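Long-range contacts in receptor-type tyrosine-protein phosphatase C (Rattus norvegicus, PDB 5FN8), which probably dephosphorylates phosphotyrosine in signalling proteins during T-cell activation through the antigen receptor, this chain being two fibronectin type III domains of its extracellular region: residues 65-70 with 90-95; 99-104 with 177-182; 133-138 with 163-168. All coordinates share one frame; numbering follows the deposited sequence.

Interaction 1 of 3, residues 65-70 with 90-95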
loop_
_atom_site.group_PDB
_atom_site.type_symbol
_atom_site.label_atom_id
_atom_site.label_comp_id
_atom_site.label_asym_id
_atom_site.label_seq_id
_atom_site.Cartn_x
_atom_site.Cartn_y
_atom_site.Cartn_z
ATOM N N TYR B 65 6.971 -1.378 -9.469
ATOM C CA TYR B 65 6.206 -0.481 -10.338
ATOM C C TYR B 65 5.828 0.873 -9.691
ATOM O O TYR B 65 4.702 1.364 -9.801
ATOM C CB TYR B 65 5.016 -1.249 -10.995
ATOM C CG TYR B 65 4.586 -0.622 -12.303
ATOM C CD1 TYR B 65 5.359 -0.756 -13.452
ATOM C CD2 TYR B 65 3.437 0.163 -12.378
ATOM C CE1 TYR B 65 5.014 -0.106 -14.637
ATOM C CE2 TYR B 65 3.053 0.777 -13.571
ATOM C CZ TYR B 65 3.845 0.637 -14.701
ATOM O OH TYR B 65 3.466 1.224 -15.888
ATOM N N THR B 66 6.790 1.464 -8.976
ATOM C CA THR B 66 6.616 2.731 -8.285
ATOM C C THR B 66 7.574 3.755 -8.879
ATOM O O THR B 66 8.727 3.438 -9.150
ATOM C CB THR B 66 6.746 2.527 -6.758
ATOM O OG1 THR B 66 5.725 1.634 -6.324
ATOM C CG2 THR B 66 6.591 3.819 -5.967
ATOM N N GLU B 67 7.068 4.965 -9.115
ATOM C CA GLU B 67 7.845 6.115 -9.574
ATOM C C GLU B 67 8.545 6.727 -8.372
ATOM O O GLU B 67 7.919 6.927 -7.322
ATOM C CB GLU B 67 6.922 7.170 -10.202
ATOM C CG GLU B 67 7.359 7.603 -11.591
ATOM C CD GLU B 67 6.457 7.123 -12.709
ATOM O OE1 GLU B 67 5.219 7.251 -12.572
ATOM O OE2 GLU B 67 6.990 6.665 -13.746
ATOM N N TYR B 68 9.852 6.999 -8.515
ATOM C CA TYR B 68 10.658 7.616 -7.484
ATOM C C TYR B 68 11.482 8.765 -8.028
ATOM O O TYR B 68 11.769 8.837 -9.225
ATOM C CB TYR B 68 11.640 6.617 -6.886
ATOM C CG TYR B 68 11.036 5.541 -6.036
ATOM C CD1 TYR B 68 10.848 5.730 -4.670
ATOM C CD2 TYR B 68 10.735 4.286 -6.575
ATOM C CE1 TYR B 68 10.325 4.723 -3.873
ATOM C CE2 TYR B 68 10.240 3.258 -5.778
ATOM C CZ TYR B 68 10.002 3.495 -4.435
ATOM O OH TYR B 68 9.530 2.481 -3.653
ATOM N N THR B 69 11.929 9.625 -7.121
ATOM C CA THR B 69 12.817 10.721 -7.469
ATOM C C THR B 69 13.973 10.742 -6.519
ATOM O O THR B 69 13.759 10.547 -5.322
ATOM C CB THR B 69 12.096 12.037 -7.715
ATOM O OG1 THR B 69 13.091 13.023 -7.933
ATOM C CG2 THR B 69 11.210 12.448 -6.572
ATOM N N VAL B 70 15.207 10.871 -7.076
ATOM C CA VAL B 70 16.486 10.872 -6.358
ATOM C C VAL B 70 17.183 12.185 -6.570
ATOM O O VAL B 70 17.043 12.786 -7.635
ATOM C CB VAL B 70 17.475 9.753 -6.808
ATOM C CG1 VAL B 70 18.427 9.338 -5.685
ATOM C CG2 VAL B 70 16.767 8.567 -7.349
ATOM N N ASN B 90 14.542 11.064 -12.058
ATOM C CA ASN B 90 13.319 10.257 -11.949
ATOM C C ASN B 90 13.494 8.887 -12.561
ATOM O O ASN B 90 14.114 8.745 -13.615
ATOM C CB ASN B 90 12.116 10.961 -12.585
ATOM C CG ASN B 90 11.987 12.404 -12.186
ATOM O OD1 ASN B 90 11.596 12.734 -11.062
ATOM N ND2 ASN B 90 12.397 13.287 -13.083
ATOM N N PHE B 91 12.964 7.880 -11.872
ATOM C CA PHE B 91 12.984 6.488 -12.306
ATOM C C PHE B 91 11.715 5.763 -11.813
ATOM O O PHE B 91 10.947 6.294 -11.000
ATOM C CB PHE B 91 14.288 5.772 -11.858
ATOM C CG PHE B 91 14.348 5.441 -10.384
ATOM C CD1 PHE B 91 14.811 6.378 -9.460
ATOM C CD2 PHE B 91 13.933 4.200 -9.915
ATOM C CE1 PHE B 91 14.856 6.074 -8.093
ATOM C CE2 PHE B 91 13.938 3.911 -8.550
ATOM C CZ PHE B 91 14.413 4.843 -7.649
ATOM N N ARG B 92 11.489 4.569 -12.343
ATOM C CA ARG B 92 10.386 3.702 -11.969
ATOM C C ARG B 92 10.921 2.315 -11.812
ATOM O O ARG B 92 11.650 1.846 -12.680
ATOM C CB ARG B 92 9.215 3.738 -12.975
ATOM C CG ARG B 92 7.905 3.106 -12.375
ATOM C CD ARG B 92 6.730 3.014 -13.325
ATOM N NE ARG B 92 7.188 2.476 -14.604
ATOM C CZ ARG B 92 6.710 2.843 -15.792
ATOM N NH1 ARG B 92 5.719 3.728 -15.878
ATOM N NH2 ARG B 92 7.214 2.319 -16.903
ATOM N N THR B 93 10.601 1.661 -10.689
ATOM C CA THR B 93 11.004 0.274 -10.484
ATOM C C THR B 93 10.204 -0.617 -11.491
ATOM O O THR B 93 9.106 -0.247 -11.970
ATOM C CB THR B 93 10.836 -0.152 -9.022
ATOM O OG1 THR B 93 9.551 0.270 -8.557
ATOM C CG2 THR B 93 11.941 0.387 -8.124
ATOM N N LYS B 94 10.805 -1.745 -11.863
ATOM C CA LYS B 94 10.172 -2.675 -12.788
ATOM C C LYS B 94 8.987 -3.356 -12.072
ATOM O O LYS B 94 8.890 -3.303 -10.826
ATOM C CB LYS B 94 11.205 -3.703 -13.331
ATOM C CG LYS B 94 12.425 -3.088 -14.033
ATOM C CD LYS B 94 12.087 -2.375 -15.361
ATOM C CE LYS B 94 13.146 -1.378 -15.788
ATOM N NZ LYS B 94 12.652 0.042 -15.757
ATOM N N ALA B 95 8.063 -3.946 -12.865
ATOM C CA ALA B 95 6.918 -4.669 -12.337
ATOM C C ALA B 95 7.359 -5.984 -11.696
ATOM O O ALA B 95 8.439 -6.521 -11.996
ATOM C CB ALA B 95 5.909 -4.928 -13.445
HETATM O O HOH W 1 4.145 4.717 -13.803
#
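One face of the Tyr65 ring carries the end of Arg92: CD sits 3.9 Å from the ring centroid, a CH-pi contact, and the guanidinium follows at 20° to the ring plane, with Tyr65 CE1 over its face near the rim. In the plane of that guanidinium, at its edge, a water accepts from Arg92 NH1 and donates to Glu67 OE1. The direct salt bridge is long, Glu67 OE2 to Arg92 NH1 being 3.8 Å, and rests on charge alone because the oxygen lies well out of the guanidinium plane. Two more rings, Phe91 and Tyr68, are nearly parallel (17°) but slid apart, barely overlapping, centroids 5.4 Å apart. Phe91 CG takes the crowded place between backbone N and carbonyl carbon (chi1 74°), Tyr68 CB lies over one face at 3.8 Å from the Phe91 centroid, and Val70 CG2 presses on the edge, a tight 3.2 Å from Phe91 CE1. Tyr68 and Phe91 also form a straight hydrogen-bonded backbone pair, and beyond it Thr93 OG1 accepts from Thr66 N at 3.0 Å and also bonds Arg63 O. Tyr68 OH bonds back to Arg63 N, the tyrosine corner of fibronectin type III folds. The strand pair 67-76 and 89-92 belongs to the first domain, and at Tyr68-Val70 the sheet continues antiparallel into a strand of the second subunit, whose Ser16 also bonds Arg92 O.

Interaction 2 of 3, residues 99-104 with 177-182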
loop_
_atom_site.group_PDB
_atom_site.type_symbol
_atom_site.label_atom_id
_atom_site.label_comp_id
_atom_site.label_asym_id
_atom_site.label_seq_id
_atom_site.Cartn_x
_atom_site.Cartn_y
_atom_site.Cartn_z
ATOM N N GLY B 99 0.208 -10.230 -5.819
ATOM C CA GLY B 99 -0.141 -11.193 -4.791
ATOM C C GLY B 99 -1.373 -11.984 -5.192
ATOM O O GLY B 99 -1.848 -11.883 -6.324
ATOM N N LYS B 100 -1.888 -12.789 -4.269
ATOM C CA LYS B 100 -3.079 -13.594 -4.489
ATOM C C LYS B 100 -4.320 -12.766 -4.216
ATOM O O LYS B 100 -4.276 -11.822 -3.465
ATOM C CB LYS B 100 -3.062 -14.845 -3.612
ATOM C CG LYS B 100 -1.903 -15.795 -3.868
ATOM C CD LYS B 100 -1.805 -16.849 -2.768
ATOM C CE LYS B 100 -2.889 -17.895 -2.844
ATOM N NZ LYS B 100 -2.984 -18.706 -1.599
ATOM N N VAL B 101 -5.425 -13.121 -4.829
ATOM C CA VAL B 101 -6.698 -12.443 -4.650
ATOM C C VAL B 101 -7.206 -12.698 -3.216
ATOM O O VAL B 101 -6.875 -13.723 -2.596
ATOM C CB VAL B 101 -7.739 -12.861 -5.749
ATOM C CG1 VAL B 101 -7.253 -12.490 -7.151
ATOM C CG2 VAL B 101 -8.151 -14.351 -5.654
ATOM N N ASN B 102 -8.020 -11.783 -2.706
ATOM C CA ASN B 102 -8.564 -11.911 -1.358
ATOM C C ASN B 102 -10.042 -12.197 -1.390
ATOM O O ASN B 102 -10.754 -11.656 -2.228
ATOM C CB ASN B 102 -8.262 -10.633 -0.521
ATOM C CG ASN B 102 -6.792 -10.459 -0.217
ATOM O OD1 ASN B 102 -6.180 -11.266 0.516
ATOM N ND2 ASN B 102 -6.181 -9.439 -0.824
ATOM N N GLY B 103 -10.481 -13.025 -0.458
ATOM C CA GLY B 103 -11.882 -13.368 -0.248
ATOM C C GLY B 103 -12.545 -14.111 -1.378
ATOM O O GLY B 103 -13.675 -13.772 -1.758
ATOM N N MET B 104 -11.846 -15.138 -1.912
ATOM C CA MET B 104 -12.384 -15.933 -3.013
ATOM C C MET B 104 -13.528 -16.805 -2.526
ATOM O O MET B 104 -13.341 -17.661 -1.643
ATOM C CB MET B 104 -11.293 -16.756 -3.699
ATOM C CG MET B 104 -11.726 -17.312 -5.037
ATOM S SD MET B 104 -10.532 -18.524 -5.584
ATOM C CE MET B 104 -11.562 -19.560 -6.660
ATOM N N ASP B 177 0.225 -16.043 -8.038
ATOM C CA ASP B 177 -0.169 -17.398 -7.625
ATOM C C ASP B 177 -1.695 -17.514 -7.599
ATOM O O ASP B 177 -2.373 -16.522 -7.266
ATOM C CB ASP B 177 0.393 -17.719 -6.217
ATOM C CG ASP B 177 1.881 -18.023 -6.148
ATOM O OD1 ASP B 177 2.451 -18.476 -7.178
ATOM O OD2 ASP B 177 2.450 -17.910 -5.048
ATOM N N PRO B 178 -2.264 -18.706 -7.902
ATOM C CA PRO B 178 -3.717 -18.837 -7.841
ATOM C C PRO B 178 -4.254 -19.095 -6.436
ATOM O O PRO B 178 -3.608 -19.734 -5.598
ATOM C CB PRO B 178 -3.986 -20.068 -8.701
ATOM C CG PRO B 178 -2.778 -20.909 -8.535
ATOM C CD PRO B 178 -1.632 -19.968 -8.354
ATOM N N GLU B 179 -5.471 -18.630 -6.207
ATOM C CA GLU B 179 -6.288 -18.976 -5.080
ATOM C C GLU B 179 -7.215 -20.095 -5.656
ATOM O O GLU B 179 -7.961 -19.862 -6.620
ATOM C CB GLU B 179 -7.072 -17.761 -4.560
ATOM C CG GLU B 179 -7.646 -17.989 -3.166
ATOM C CD GLU B 179 -6.650 -18.454 -2.117
ATOM O OE1 GLU B 179 -5.823 -17.624 -1.677
ATOM O OE2 GLU B 179 -6.668 -19.658 -1.770
ATOM N N ILE B 180 -7.065 -21.329 -5.128
ATOM C CA ILE B 180 -7.778 -22.533 -5.549
ATOM C C ILE B 180 -8.924 -22.874 -4.589
ATOM O O ILE B 180 -8.731 -22.906 -3.367
ATOM C CB ILE B 180 -6.794 -23.723 -5.737
ATOM C CG1 ILE B 180 -5.619 -23.329 -6.653
ATOM C CG2 ILE B 180 -7.519 -24.993 -6.224
ATOM C CD1 ILE B 180 -4.493 -24.361 -6.813
ATOM N N LYS B 181 -10.115 -23.140 -5.144
ATOM C CA LYS B 181 -11.297 -23.494 -4.355
ATOM C C LYS B 181 -12.071 -24.654 -4.993
ATOM O O LYS B 181 -12.490 -24.536 -6.146
ATOM C CB LYS B 181 -12.238 -22.275 -4.135
ATOM C CG LYS B 181 -11.665 -21.143 -3.293
ATOM C CD LYS B 181 -11.558 -21.447 -1.818
ATOM C CE LYS B 181 -10.754 -20.396 -1.079
ATOM N NZ LYS B 181 -9.548 -21.005 -0.446
ATOM N N PRO B 182 -12.278 -25.782 -4.277
ATOM C CA PRO B 182 -13.118 -26.861 -4.852
ATOM C C PRO B 182 -14.605 -26.507 -4.753
ATOM O O PRO B 182 -15.026 -25.836 -3.814
ATOM C CB PRO B 182 -12.778 -28.089 -3.999
ATOM C CG PRO B 182 -12.316 -27.530 -2.685
ATOM C CD PRO B 182 -11.864 -26.098 -2.888
HETATM O O HOH W 2 -2.443 -13.840 -8.320
#
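Met104 sets its CG anti to the backbone N (chi1 -165°) and then runs straight out, while Glu179 also starts anti but bends at chi2 (53°), so the thioether passes along the base of Glu179 and the carboxylate is left to turn toward Lys100. Lys100 in turn bends at chi3 (73°), which carries its ammonium to that carboxylate. These residues join the beginning and the end of the second fibronectin type III domain: 99-104 leads into the first strand of one sheet, and 177-182 runs into the last strand, 179-184, at the margin of the other. Their backbones form no ladder with each other; side chains and one water close the gap. That water donates to Gly99 O and to Asp177 O, linking the two backbones. Lys100 and Glu179 cross at about a right angle, and Lys100 NZ makes a salt bridge and weak hydrogen bond of 3.0 Å to Glu179 OE1. On the other branch, Glu179 OE2 makes a salt bridge, with a weak hydrogen bond, to Lys181 NZ at 3.4 Å, so one carboxylate is shared between two ammonium groups, which would probably favour its charged form. Nearer its backbone, Lys100 lies across Asp177, Lys100 CG 3.8 Å from Asp177 CB; the Asp177 carboxylate itself pairs with Arg97. Besides the charges, the contact has an apolar part: Val101 CG2 meets Glu179 CB at 3.7 Å, while Val101 packs on Cys118 and Met104 on Val116, both of strand 114-119 in the facing sheet. Met104 meets Lys181 tip to tip, its SD 3.7 Å from Lys181 CG, and that same sulfur rests 3.1 Å from Glu179 O.

Interaction 3 of 3, residues 133-138 with 163-168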
loop_
_atom_site.group_PDB
_atom_site.type_symbol
_atom_site.label_atom_id
_atom_site.label_comp_id
_atom_site.label_asym_id
_atom_site.label_seq_id
_atom_site.Cartn_x
_atom_site.Cartn_y
_atom_site.Cartn_z
ATOM N N LEU B 133 -9.641 -16.664 -14.496
ATOM C CA LEU B 133 -10.228 -17.821 -13.867
ATOM C C LEU B 133 -10.077 -19.057 -14.757
ATOM O O LEU B 133 -10.446 -19.033 -15.921
ATOM C CB LEU B 133 -11.701 -17.579 -13.505
ATOM C CG LEU B 133 -12.519 -18.818 -13.129
ATOM C CD1 LEU B 133 -12.066 -19.418 -11.809
ATOM C CD2 LEU B 133 -13.979 -18.507 -13.085
ATOM N N GLU B 134 -9.524 -20.126 -14.192
ATOM C CA GLU B 134 -9.415 -21.441 -14.818
ATOM C C GLU B 134 -10.342 -22.391 -14.110
ATOM O O GLU B 134 -10.404 -22.426 -12.877
ATOM C CB GLU B 134 -8.020 -21.997 -14.688
ATOM C CG GLU B 134 -7.044 -21.335 -15.607
ATOM C CD GLU B 134 -5.775 -22.144 -15.712
ATOM O OE1 GLU B 134 -5.295 -22.723 -14.706
ATOM O OE2 GLU B 134 -5.258 -22.196 -16.842
ATOM N N VAL B 135 -11.061 -23.168 -14.887
ATOM C CA VAL B 135 -11.986 -24.156 -14.362
ATOM C C VAL B 135 -11.451 -25.522 -14.784
ATOM O O VAL B 135 -11.196 -25.754 -15.963
ATOM C CB VAL B 135 -13.453 -23.916 -14.796
ATOM C CG1 VAL B 135 -14.390 -24.966 -14.177
ATOM C CG2 VAL B 135 -13.903 -22.489 -14.448
ATOM N N LYS B 136 -11.230 -26.401 -13.797
ATOM C CA LYS B 136 -10.689 -27.733 -14.050
ATOM C C LYS B 136 -11.578 -28.849 -13.509
ATOM O O LYS B 136 -12.320 -28.648 -12.557
ATOM C CB LYS B 136 -9.255 -27.847 -13.484
ATOM C CG LYS B 136 -8.234 -26.995 -14.221
ATOM C CD LYS B 136 -6.839 -27.203 -13.695
ATOM C CE LYS B 136 -5.857 -26.352 -14.440
ATOM N NZ LYS B 136 -4.525 -26.368 -13.782
ATOM N N SER B 137 -11.504 -30.021 -14.131
ATOM C CA SER B 137 -12.196 -31.235 -13.708
ATOM C C SER B 137 -11.245 -32.383 -14.016
ATOM O O SER B 137 -10.798 -32.497 -15.153
ATOM C CB SER B 137 -13.519 -31.409 -14.447
ATOM O OG SER B 137 -14.259 -32.438 -13.811
ATOM N N GLY B 138 -10.859 -33.147 -12.983
ATOM C CA GLY B 138 -9.894 -34.246 -13.092
ATOM C C GLY B 138 -8.525 -33.804 -13.605
ATOM O O GLY B 138 -7.871 -34.534 -14.368
ATOM N N TYR B 163 -15.355 -29.842 -9.395
ATOM C CA TYR B 163 -14.594 -28.886 -10.177
ATOM C C TYR B 163 -13.647 -28.093 -9.275
ATOM O O TYR B 163 -13.925 -27.918 -8.088
ATOM C CB TYR B 163 -15.550 -27.909 -10.881
ATOM C CG TYR B 163 -16.305 -28.500 -12.049
ATOM C CD1 TYR B 163 -15.727 -28.569 -13.316
ATOM C CD2 TYR B 163 -17.623 -28.926 -11.906
ATOM C CE1 TYR B 163 -16.424 -29.106 -14.402
ATOM C CE2 TYR B 163 -18.337 -29.447 -12.991
ATOM C CZ TYR B 163 -17.730 -29.538 -14.235
ATOM O OH TYR B 163 -18.416 -30.034 -15.312
ATOM N N GLU B 164 -12.518 -27.642 -9.830
ATOM C CA GLU B 164 -11.621 -26.739 -9.113
ATOM C C GLU B 164 -11.578 -25.423 -9.842
ATOM O O GLU B 164 -11.656 -25.375 -11.081
ATOM C CB GLU B 164 -10.231 -27.314 -8.704
ATOM C CG GLU B 164 -9.344 -27.880 -9.806
ATOM C CD GLU B 164 -7.834 -27.896 -9.571
ATOM O OE1 GLU B 164 -7.348 -27.132 -8.704
ATOM O OE2 GLU B 164 -7.128 -28.649 -10.288
ATOM N N PHE B 165 -11.596 -24.349 -9.061
ATOM C CA PHE B 165 -11.596 -22.981 -9.568
ATOM C C PHE B 165 -10.331 -22.331 -9.109
ATOM O O PHE B 165 -10.030 -22.331 -7.916
ATOM C CB PHE B 165 -12.876 -22.232 -9.133
ATOM C CG PHE B 165 -14.134 -22.926 -9.619
ATOM C CD1 PHE B 165 -14.675 -24.001 -8.919
ATOM C CD2 PHE B 165 -14.772 -22.513 -10.780
ATOM C CE1 PHE B 165 -15.806 -24.670 -9.392
ATOM C CE2 PHE B 165 -15.926 -23.162 -11.236
ATOM C CZ PHE B 165 -16.422 -24.249 -10.549
ATOM N N LEU B 166 -9.542 -21.846 -10.077
ATOM C CA LEU B 166 -8.254 -21.208 -9.844
ATOM C C LEU B 166 -8.330 -19.797 -10.371
ATOM O O LEU B 166 -8.488 -19.611 -11.571
ATOM C CB LEU B 166 -7.152 -21.981 -10.586
ATOM C CG LEU B 166 -6.928 -23.459 -10.239
ATOM C CD1 LEU B 166 -7.766 -24.393 -11.152
ATOM C CD2 LEU B 166 -5.471 -23.815 -10.443
ATOM N N VAL B 167 -8.275 -18.801 -9.470
ATOM C CA VAL B 167 -8.282 -17.382 -9.805
ATOM C C VAL B 167 -6.872 -16.835 -9.656
ATOM O O VAL B 167 -6.287 -17.012 -8.600
ATOM C CB VAL B 167 -9.298 -16.514 -9.006
ATOM C CG1 VAL B 167 -9.228 -15.041 -9.463
ATOM C CG2 VAL B 167 -10.711 -17.038 -9.168
ATOM N N TYR B 168 -6.309 -16.245 -10.732
ATOM C CA TYR B 168 -4.989 -15.586 -10.734
ATOM C C TYR B 168 -5.236 -14.119 -11.037
ATOM O O TYR B 168 -6.148 -13.779 -11.802
ATOM C CB TYR B 168 -4.083 -16.069 -11.885
ATOM C CG TYR B 168 -3.915 -17.560 -12.021
ATOM C CD1 TYR B 168 -4.956 -18.360 -12.502
ATOM C CD2 TYR B 168 -2.698 -18.173 -11.733
ATOM C CE1 TYR B 168 -4.798 -19.739 -12.643
ATOM C CE2 TYR B 168 -2.523 -19.547 -11.892
ATOM C CZ TYR B 168 -3.574 -20.323 -12.349
ATOM O OH TYR B 168 -3.353 -21.660 -12.525
#
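Strands 133-137 and 163-168 run antiparallel, their axes 4.7 Å apart at closest and their directions at 158°. They are the central pair of the four-stranded sheet of the second fibronectin type III domain, with 140-147 and 179-184 as its outer strands. Two hydrogen-bonded pairs fix the register: Glu134 N donates to Leu166 O at 2.9 Å, nearly straight and in the carbonyl plane, with the reciprocal bond from Leu166 N; Lys136 and Glu164 form the second such pair, though there Glu164 N stands above the plane of the Lys136 carbonyl. The face bearing Leu133, Val135, Phe165 and Val167 turns to the facing sheet, where Phe165 and Val167 pack on Val116. On it Leu133 CD1 lies near the plane of the Phe165 ring, at its edge, and touches Val167 CG2 at 3.8 Å. Val135 runs alongside Phe165, its CG2 3.8 Å from Phe165 CD2, and its CG1 touches both the Phe165 ring and Tyr163 CD1, the latter at 3.9 Å. The Tyr163 hydroxyl bonds to Tyr158 N, the tyrosine corner of the fold. On the other face, with Glu134, Glu164 and Leu166, Lys136 is fully extended: its CB meets Glu164 CG, and it crosses the Leu166 side chain at about a right angle, Lys136 CD 3.9 Å from Leu166 CD1. The ammonium forms a long salt bridge within its own strand to Glu134 OE1. That oxygen has a second partner: the Tyr168 ring stands at 85° to the carboxylate, and Tyr168 OH donates to Glu134 OE1 over 3.1 Å from above the carboxylate plane.

Overall arrangement
Interactions 2 and 3 share the second domain, with centres about 11 Å apart, and are bonded to each other: Lys181 N lies 2.9 Å from Phe165 O and Glu179 N 3.0 Å from Val167 O, so strand 179-184 flanks 162-170 in one sheet. Interaction 3 is the middle of that sheet, a regular ladder with one buried apolar face and one partly exposed, charged face; interaction 2, at its margin, relies on side chains, a charge network and a water. Interaction 1, in the first domain, repeats the antiparallel ladder and tyrosine corner of interaction 3, but its exposed face carries an arginine on a tyrosine ring and its ladder extends into another subunit.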